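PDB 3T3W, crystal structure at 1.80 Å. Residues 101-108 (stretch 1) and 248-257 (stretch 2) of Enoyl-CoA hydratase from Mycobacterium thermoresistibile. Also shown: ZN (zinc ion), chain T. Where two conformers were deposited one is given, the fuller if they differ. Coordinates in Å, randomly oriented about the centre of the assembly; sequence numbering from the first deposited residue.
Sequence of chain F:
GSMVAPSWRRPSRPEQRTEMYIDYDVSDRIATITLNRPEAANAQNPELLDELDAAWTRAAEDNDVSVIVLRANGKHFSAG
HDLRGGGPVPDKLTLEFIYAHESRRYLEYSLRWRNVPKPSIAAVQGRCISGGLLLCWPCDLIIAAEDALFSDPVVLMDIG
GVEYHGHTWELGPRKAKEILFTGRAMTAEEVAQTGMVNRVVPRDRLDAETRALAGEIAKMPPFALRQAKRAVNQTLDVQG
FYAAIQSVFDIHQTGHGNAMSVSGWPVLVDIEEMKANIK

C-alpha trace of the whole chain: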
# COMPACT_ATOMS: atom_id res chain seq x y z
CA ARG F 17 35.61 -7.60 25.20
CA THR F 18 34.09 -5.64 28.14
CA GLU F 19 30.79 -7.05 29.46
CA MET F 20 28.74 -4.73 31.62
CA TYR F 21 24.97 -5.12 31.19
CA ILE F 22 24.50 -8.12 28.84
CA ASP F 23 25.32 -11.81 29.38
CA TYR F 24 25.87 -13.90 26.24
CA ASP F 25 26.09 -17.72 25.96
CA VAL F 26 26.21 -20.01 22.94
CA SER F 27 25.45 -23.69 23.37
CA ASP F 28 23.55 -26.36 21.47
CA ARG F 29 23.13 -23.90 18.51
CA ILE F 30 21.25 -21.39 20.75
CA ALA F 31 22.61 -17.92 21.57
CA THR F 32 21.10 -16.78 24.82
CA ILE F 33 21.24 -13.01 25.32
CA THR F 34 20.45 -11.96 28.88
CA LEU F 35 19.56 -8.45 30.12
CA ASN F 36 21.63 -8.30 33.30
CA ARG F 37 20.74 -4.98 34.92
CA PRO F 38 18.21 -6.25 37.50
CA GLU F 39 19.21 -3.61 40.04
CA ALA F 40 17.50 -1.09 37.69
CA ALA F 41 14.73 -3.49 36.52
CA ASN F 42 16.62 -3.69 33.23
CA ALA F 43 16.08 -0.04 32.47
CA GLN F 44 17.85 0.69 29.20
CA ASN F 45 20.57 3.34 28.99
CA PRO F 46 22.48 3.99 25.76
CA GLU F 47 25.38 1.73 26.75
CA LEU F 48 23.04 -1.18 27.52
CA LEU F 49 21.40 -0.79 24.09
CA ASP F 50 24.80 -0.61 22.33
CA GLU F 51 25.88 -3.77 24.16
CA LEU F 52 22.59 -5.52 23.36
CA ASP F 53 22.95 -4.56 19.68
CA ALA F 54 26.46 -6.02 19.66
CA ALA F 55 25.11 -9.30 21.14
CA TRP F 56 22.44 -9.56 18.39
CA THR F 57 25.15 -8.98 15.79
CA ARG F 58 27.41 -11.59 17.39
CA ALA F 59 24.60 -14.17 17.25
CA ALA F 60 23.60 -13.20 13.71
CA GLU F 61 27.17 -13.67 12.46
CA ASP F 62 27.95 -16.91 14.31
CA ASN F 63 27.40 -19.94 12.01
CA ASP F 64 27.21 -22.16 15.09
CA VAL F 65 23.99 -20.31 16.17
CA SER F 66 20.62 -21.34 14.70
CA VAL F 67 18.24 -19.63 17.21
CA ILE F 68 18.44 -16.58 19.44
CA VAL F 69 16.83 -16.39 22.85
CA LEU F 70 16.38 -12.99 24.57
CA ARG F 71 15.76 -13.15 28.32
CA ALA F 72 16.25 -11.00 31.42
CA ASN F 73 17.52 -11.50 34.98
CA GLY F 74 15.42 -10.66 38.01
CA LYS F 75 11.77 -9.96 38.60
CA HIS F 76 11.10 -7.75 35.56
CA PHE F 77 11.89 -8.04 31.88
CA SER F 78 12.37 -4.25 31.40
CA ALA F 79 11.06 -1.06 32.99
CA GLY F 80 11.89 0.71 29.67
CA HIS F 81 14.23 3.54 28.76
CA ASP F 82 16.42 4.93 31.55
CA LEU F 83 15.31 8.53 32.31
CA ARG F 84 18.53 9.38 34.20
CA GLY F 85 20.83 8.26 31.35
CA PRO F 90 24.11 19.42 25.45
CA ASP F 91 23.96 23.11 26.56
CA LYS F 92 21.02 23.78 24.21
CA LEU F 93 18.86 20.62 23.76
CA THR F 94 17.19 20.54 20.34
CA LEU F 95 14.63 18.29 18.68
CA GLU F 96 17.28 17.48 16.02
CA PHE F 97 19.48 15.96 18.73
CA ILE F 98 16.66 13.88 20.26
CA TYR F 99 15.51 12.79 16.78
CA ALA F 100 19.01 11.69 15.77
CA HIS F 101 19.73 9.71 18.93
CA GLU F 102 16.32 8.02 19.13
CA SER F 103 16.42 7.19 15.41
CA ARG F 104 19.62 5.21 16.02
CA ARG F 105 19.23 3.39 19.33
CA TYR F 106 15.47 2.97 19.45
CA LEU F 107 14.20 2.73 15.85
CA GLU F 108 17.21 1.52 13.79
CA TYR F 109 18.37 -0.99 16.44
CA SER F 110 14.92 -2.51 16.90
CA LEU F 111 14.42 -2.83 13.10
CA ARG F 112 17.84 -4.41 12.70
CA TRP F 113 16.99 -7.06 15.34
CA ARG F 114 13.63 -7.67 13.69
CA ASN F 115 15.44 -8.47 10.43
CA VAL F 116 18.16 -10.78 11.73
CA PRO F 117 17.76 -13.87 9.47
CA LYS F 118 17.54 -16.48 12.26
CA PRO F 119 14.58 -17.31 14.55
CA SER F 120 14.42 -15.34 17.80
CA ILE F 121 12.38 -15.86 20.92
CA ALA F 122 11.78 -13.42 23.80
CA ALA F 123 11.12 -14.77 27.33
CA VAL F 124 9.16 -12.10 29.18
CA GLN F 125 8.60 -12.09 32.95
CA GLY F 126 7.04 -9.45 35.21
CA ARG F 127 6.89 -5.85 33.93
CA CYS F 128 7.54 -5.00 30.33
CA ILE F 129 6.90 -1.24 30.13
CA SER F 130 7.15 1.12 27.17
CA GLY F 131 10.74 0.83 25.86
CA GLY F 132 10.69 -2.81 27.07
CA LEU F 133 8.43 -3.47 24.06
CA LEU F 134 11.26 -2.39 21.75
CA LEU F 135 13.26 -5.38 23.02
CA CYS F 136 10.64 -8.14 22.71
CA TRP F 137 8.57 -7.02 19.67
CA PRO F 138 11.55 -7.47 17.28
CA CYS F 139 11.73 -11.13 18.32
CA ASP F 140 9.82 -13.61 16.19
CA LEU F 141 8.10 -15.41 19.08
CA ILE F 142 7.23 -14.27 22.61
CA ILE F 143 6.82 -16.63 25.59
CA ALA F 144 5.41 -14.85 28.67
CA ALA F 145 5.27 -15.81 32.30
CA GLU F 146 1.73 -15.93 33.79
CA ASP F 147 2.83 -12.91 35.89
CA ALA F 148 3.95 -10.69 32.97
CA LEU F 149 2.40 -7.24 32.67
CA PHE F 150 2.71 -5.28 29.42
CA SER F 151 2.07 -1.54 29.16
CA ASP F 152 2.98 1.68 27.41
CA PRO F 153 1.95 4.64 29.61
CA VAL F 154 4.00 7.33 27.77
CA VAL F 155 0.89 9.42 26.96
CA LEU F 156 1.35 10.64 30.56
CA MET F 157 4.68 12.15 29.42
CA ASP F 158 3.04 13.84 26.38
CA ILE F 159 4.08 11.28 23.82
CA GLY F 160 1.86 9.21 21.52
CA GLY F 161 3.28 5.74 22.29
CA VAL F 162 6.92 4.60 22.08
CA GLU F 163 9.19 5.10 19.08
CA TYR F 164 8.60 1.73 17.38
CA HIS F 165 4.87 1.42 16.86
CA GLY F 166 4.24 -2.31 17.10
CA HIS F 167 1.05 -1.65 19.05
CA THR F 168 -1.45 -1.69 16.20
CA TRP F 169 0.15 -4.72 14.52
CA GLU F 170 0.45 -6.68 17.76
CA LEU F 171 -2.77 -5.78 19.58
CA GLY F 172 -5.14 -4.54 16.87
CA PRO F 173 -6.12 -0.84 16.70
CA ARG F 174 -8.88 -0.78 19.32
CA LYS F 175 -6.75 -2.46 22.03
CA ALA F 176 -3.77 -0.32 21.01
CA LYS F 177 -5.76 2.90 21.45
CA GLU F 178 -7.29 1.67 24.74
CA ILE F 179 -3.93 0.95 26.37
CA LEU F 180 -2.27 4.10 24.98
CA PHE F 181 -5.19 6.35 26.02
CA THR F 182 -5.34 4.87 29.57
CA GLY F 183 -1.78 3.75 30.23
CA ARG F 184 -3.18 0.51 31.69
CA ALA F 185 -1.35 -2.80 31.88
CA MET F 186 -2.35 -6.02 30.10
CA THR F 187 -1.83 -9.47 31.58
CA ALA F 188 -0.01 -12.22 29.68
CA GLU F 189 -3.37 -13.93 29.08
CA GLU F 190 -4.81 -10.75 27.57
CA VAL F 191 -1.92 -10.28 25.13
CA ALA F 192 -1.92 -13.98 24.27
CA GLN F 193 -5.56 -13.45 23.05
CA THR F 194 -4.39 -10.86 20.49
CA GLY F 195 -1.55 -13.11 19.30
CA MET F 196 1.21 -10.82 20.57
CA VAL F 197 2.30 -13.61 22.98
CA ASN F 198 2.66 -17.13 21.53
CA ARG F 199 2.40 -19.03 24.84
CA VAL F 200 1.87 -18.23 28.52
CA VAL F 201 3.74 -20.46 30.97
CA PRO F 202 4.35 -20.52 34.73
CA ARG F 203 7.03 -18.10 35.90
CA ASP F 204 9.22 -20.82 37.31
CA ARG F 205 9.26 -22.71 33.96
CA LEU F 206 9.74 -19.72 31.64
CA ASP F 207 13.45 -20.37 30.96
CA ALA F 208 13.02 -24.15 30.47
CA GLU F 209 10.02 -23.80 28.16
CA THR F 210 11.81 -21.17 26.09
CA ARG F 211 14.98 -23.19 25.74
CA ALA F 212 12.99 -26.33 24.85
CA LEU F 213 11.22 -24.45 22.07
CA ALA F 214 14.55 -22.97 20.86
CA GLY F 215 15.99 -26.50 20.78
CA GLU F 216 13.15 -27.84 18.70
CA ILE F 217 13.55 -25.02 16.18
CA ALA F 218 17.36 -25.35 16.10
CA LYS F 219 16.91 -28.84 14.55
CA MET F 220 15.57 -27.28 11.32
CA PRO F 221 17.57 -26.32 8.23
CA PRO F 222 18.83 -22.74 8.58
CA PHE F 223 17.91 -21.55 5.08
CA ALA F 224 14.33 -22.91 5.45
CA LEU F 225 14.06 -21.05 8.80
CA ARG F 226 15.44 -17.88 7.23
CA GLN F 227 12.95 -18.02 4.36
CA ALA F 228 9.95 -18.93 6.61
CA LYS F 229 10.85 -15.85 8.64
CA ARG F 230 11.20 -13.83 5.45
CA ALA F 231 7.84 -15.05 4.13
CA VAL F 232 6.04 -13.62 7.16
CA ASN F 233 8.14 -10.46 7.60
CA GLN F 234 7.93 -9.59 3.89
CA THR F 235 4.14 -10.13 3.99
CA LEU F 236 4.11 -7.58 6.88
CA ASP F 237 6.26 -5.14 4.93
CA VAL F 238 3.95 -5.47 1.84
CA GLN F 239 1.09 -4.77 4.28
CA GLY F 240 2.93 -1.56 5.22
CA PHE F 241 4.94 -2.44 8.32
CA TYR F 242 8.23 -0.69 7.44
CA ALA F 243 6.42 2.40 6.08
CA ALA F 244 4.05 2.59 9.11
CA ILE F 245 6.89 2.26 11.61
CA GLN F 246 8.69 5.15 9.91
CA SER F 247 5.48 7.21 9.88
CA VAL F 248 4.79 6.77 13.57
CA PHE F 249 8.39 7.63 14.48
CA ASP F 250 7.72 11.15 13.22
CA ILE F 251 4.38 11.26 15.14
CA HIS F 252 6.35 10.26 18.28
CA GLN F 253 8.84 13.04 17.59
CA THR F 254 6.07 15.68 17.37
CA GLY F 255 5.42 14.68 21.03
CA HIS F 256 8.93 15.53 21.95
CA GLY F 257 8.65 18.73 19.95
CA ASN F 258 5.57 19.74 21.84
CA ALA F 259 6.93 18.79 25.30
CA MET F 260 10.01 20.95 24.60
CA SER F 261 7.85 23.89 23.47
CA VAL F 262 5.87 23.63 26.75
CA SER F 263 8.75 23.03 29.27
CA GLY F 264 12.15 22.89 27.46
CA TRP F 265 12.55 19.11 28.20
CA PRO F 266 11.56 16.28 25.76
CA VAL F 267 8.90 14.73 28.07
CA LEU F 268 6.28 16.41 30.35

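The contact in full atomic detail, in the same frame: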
# COMPACT_ATOMS: atom_id res chain seq x y z
N HIS F 101 19.34 10.78 18.02
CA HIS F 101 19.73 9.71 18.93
C HIS F 101 18.66 8.62 19.03
O HIS F 101 18.97 7.42 19.08
CB HIS F 101 20.09 10.32 20.27
CG HIS F 101 21.48 10.89 20.31
ND1 HIS F 101 21.76 12.18 20.00
CD2 HIS F 101 22.70 10.28 20.54
CE1 HIS F 101 23.10 12.38 20.08
NE2 HIS F 101 23.67 11.24 20.42
N GLU F 102 17.39 9.01 19.04
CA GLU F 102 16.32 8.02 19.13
C GLU F 102 16.22 7.25 17.81
O GLU F 102 15.90 6.04 17.81
CB GLU F 102 14.99 8.69 19.45
CG GLU F 102 14.92 9.29 20.87
CD GLU F 102 13.51 9.44 21.41
OE1 GLU F 102 13.38 9.51 22.68
OE2 GLU F 102 12.53 9.46 20.61
N SER F 103 16.51 7.90 16.69
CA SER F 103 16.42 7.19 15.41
C SER F 103 17.44 6.05 15.36
O SER F 103 17.17 5.02 14.72
CB SER F 103 16.50 8.10 14.18
OG SER F 103 17.78 8.59 13.99
N ARG F 104 18.57 6.22 16.01
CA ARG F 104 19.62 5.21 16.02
C ARG F 104 19.32 4.12 17.04
O ARG F 104 19.13 2.94 16.70
CB ARG F 104 20.97 5.87 16.31
CG ARG F 104 22.13 4.88 16.39
CD ARG F 104 23.41 5.52 16.93
NE ARG F 104 24.39 4.49 17.31
CZ ARG F 104 25.50 4.72 18.01
NH1 ARG F 104 25.79 5.95 18.43
NH2 ARG F 104 26.33 3.71 18.30
N ARG F 105 19.25 4.47 18.31
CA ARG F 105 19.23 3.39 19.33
C ARG F 105 17.85 2.78 19.62
O ARG F 105 17.77 1.69 20.18
CB ARG F 105 19.84 3.88 20.63
CG ARG F 105 21.32 4.16 20.48
CD ARG F 105 21.91 4.39 21.87
NE ARG F 105 23.36 4.42 21.88
CZ ARG F 105 24.12 5.50 21.80
NH1 ARG F 105 23.57 6.70 21.65
NH2 ARG F 105 25.45 5.37 21.93
N TYR F 106 16.78 3.48 19.25
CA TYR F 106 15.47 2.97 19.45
C TYR F 106 15.01 2.37 18.10
O TYR F 106 14.97 1.13 17.94
CB TYR F 106 14.56 4.05 20.03
CG TYR F 106 15.02 4.61 21.39
CD1 TYR F 106 15.82 3.84 22.24
CD2 TYR F 106 14.61 5.87 21.84
CE1 TYR F 106 16.22 4.33 23.46
CE2 TYR F 106 14.99 6.36 23.07
CZ TYR F 106 15.81 5.59 23.87
OH TYR F 106 16.21 6.04 25.12
N LEU F 107 14.81 3.20 17.10
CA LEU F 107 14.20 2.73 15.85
C LEU F 107 15.11 1.80 15.02
O LEU F 107 14.70 0.67 14.66
CB LEU F 107 13.79 3.93 15.01
CG LEU F 107 12.92 3.62 13.78
CD1 LEU F 107 11.60 3.03 14.22
CD2 LEU F 107 12.68 4.88 12.97
N GLU F 108 16.31 2.26 14.68
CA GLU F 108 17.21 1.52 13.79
C GLU F 108 17.65 0.19 14.45
O GLU F 108 17.66 -0.86 13.79
CB GLU F 108 18.44 2.36 13.41
CG GLU F 108 19.46 1.69 12.50
CD GLU F 108 20.77 2.48 12.38
OE1 GLU F 108 20.70 3.74 12.30
OE2 GLU F 108 21.86 1.84 12.40
N VAL F 248 5.11 6.53 12.18
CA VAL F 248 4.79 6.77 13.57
C VAL F 248 6.00 7.33 14.32
O VAL F 248 5.85 8.12 15.25
CB VAL F 248 4.17 5.52 14.27
CG1 VAL F 248 3.84 5.87 15.72
CG2 VAL F 248 2.89 5.10 13.52
N PHE F 249 7.20 7.03 13.87
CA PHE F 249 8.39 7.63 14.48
C PHE F 249 8.30 9.15 14.43
O PHE F 249 8.52 9.82 15.44
CB PHE F 249 9.68 7.11 13.84
CG PHE F 249 10.91 7.66 14.49
CD1 PHE F 249 11.31 7.19 15.72
CD2 PHE F 249 11.62 8.68 13.91
CE1 PHE F 249 12.45 7.68 16.33
CE2 PHE F 249 12.78 9.20 14.54
CZ PHE F 249 13.18 8.67 15.75
N ASP F 250 7.91 9.71 13.30
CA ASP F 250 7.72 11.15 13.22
C ASP F 250 6.57 11.65 14.12
O ASP F 250 6.70 12.72 14.74
CB ASP F 250 7.53 11.64 11.78
CG ASP F 250 8.77 11.37 10.94
OD1 ASP F 250 9.85 11.93 11.33
OD2 ASP F 250 8.69 10.56 9.95
N ILE F 251 5.48 10.91 14.19
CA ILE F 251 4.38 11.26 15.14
C ILE F 251 4.93 11.33 16.59
O ILE F 251 4.66 12.27 17.34
CB ILE F 251 3.21 10.28 14.99
CG1 ILE F 251 2.57 10.42 13.60
CG2 ILE F 251 2.18 10.43 16.15
CD1 ILE F 251 1.61 9.30 13.17
N HIS F 252 5.69 10.32 16.98
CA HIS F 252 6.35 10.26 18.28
C HIS F 252 7.21 11.50 18.49
O HIS F 252 7.14 12.15 19.55
CB HIS F 252 7.13 8.97 18.37
CG HIS F 252 7.92 8.84 19.65
ND1 HIS F 252 7.51 8.08 20.69
CD2 HIS F 252 9.15 9.39 20.02
CE1 HIS F 252 8.41 8.16 21.69
NE2 HIS F 252 9.41 8.97 21.30
N GLN F 253 7.98 11.87 17.49
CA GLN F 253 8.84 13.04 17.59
C GLN F 253 8.07 14.36 17.72
O GLN F 253 8.56 15.31 18.34
CB GLN F 253 9.85 13.05 16.43
CG GLN F 253 10.85 11.91 16.47
CD GLN F 253 11.72 11.89 17.71
OE1 GLN F 253 12.06 12.94 18.24
NE2 GLN F 253 12.04 10.70 18.20
N THR F 254 6.87 14.47 17.14
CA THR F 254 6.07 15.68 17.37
C THR F 254 5.71 15.79 18.87
O THR F 254 5.44 16.91 19.36
CB THR F 254 4.77 15.79 16.52
OG1 THR F 254 3.81 14.77 16.93
CG2 THR F 254 5.11 15.70 15.03
N GLY F 255 5.66 14.66 19.57
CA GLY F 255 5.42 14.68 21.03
C GLY F 255 6.55 15.32 21.76
O GLY F 255 6.37 16.21 22.63
N HIS F 256 7.74 14.90 21.39
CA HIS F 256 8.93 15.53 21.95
C HIS F 256 8.98 17.00 21.62
O HIS F 256 9.34 17.81 22.49
CB HIS F 256 10.22 14.90 21.46
CG HIS F 256 10.49 13.54 22.03
ND1 HIS F 256 10.57 13.32 23.38
CD2 HIS F 256 10.67 12.31 21.43
CE1 HIS F 256 10.82 12.02 23.60
NE2 HIS F 256 10.90 11.40 22.42
N GLY F 257 8.67 17.35 20.37
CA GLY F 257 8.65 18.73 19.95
C GLY F 257 7.69 19.56 20.78
O GLY F 257 7.99 20.68 21.24
ZN ZN T . 11.21 9.32 22.26
O HOH W 1 10.43 8.95 24.19

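Two helices far apart in sequence meet here, both continuing beyond the stretches at either end. Their axes approach to 11.7 Å and their N-to-C directions differ by 130°, so they run obliquely against each other. That is a wide spacing for helices in contact, and the 281 Å² they bury is modest; long side chains and a zinc ion span the gap.

His101 opens stretch 1 with its CA-to-CB bond pointing away, and it takes no part. Glu102 does most of the work. Its CB points toward stretch 2, and the side chain, with chi1 in m and chi2 in t, sits as a knob among Phe249, His252, Gln253 and His256. Glu102 OE1 and Glu102 OE2 bind the zinc, 2.2 Å and 2.1 Å from ZN. His252 NE2 and His256 NE2 each lie 2.1 Å from ZN as well. The two histidines are four residues apart, about one helical turn, and both point toward stretch 1, so one helix supplies two nitrogen ligands while the other supplies a bidentate carboxylate. The rule to read is that histidines at i and i+4 on one helix and a glutamate on the other can share a metal across a wide axis spacing. Water 1 and one atom from elsewhere in the structure complete the ligand set. The close approach of Glu102 OE2 to His256 NE2, 3.1 Å, is therefore one of ligands gathered round a cation, not a hydrogen bond.

A hydrogen bond reaches the carboxylate from a second direction. Gln253 starts sideways, but its m, m side chain brings the amide end nearer, and Gln253 NE2 donates to Glu102 OE2 at 2.8 Å. The same oxygen thus serves metal and amide at once, a second-shell arrangement common around metal ligands.

Beyond the zinc site the contact centres on the Phe249 ring. Ser103, sideways with chi1 in p, meets it obliquely through its backbone, Ser103 N to Phe249 CZ 3.5 Å, and through Ser103 CB, 3.7 Å from the same CZ; its hydroxyl is hydrogen-bonded just outside the stretch. Arg104 points away, and Arg105 is out of reach.

Next comes an irregularity in the backbone. A wider pi-type turn spans 103-108: Glu102 O accepts from both Tyr106 N and Leu107 N, each at 3.1 Å, and Ser103 O accepts from Glu108 N at 2.9 Å. Tyr106 points toward stretch 2 yet stops short of contact. Leu107 makes the apolar contact: Leu107 CD2 lies over one face of the Phe249 ring, 4.0 Å from the centroid and 3.6 Å from Phe249 CG, a CH-pi contact between buried residues. Glu108 stays out of reach.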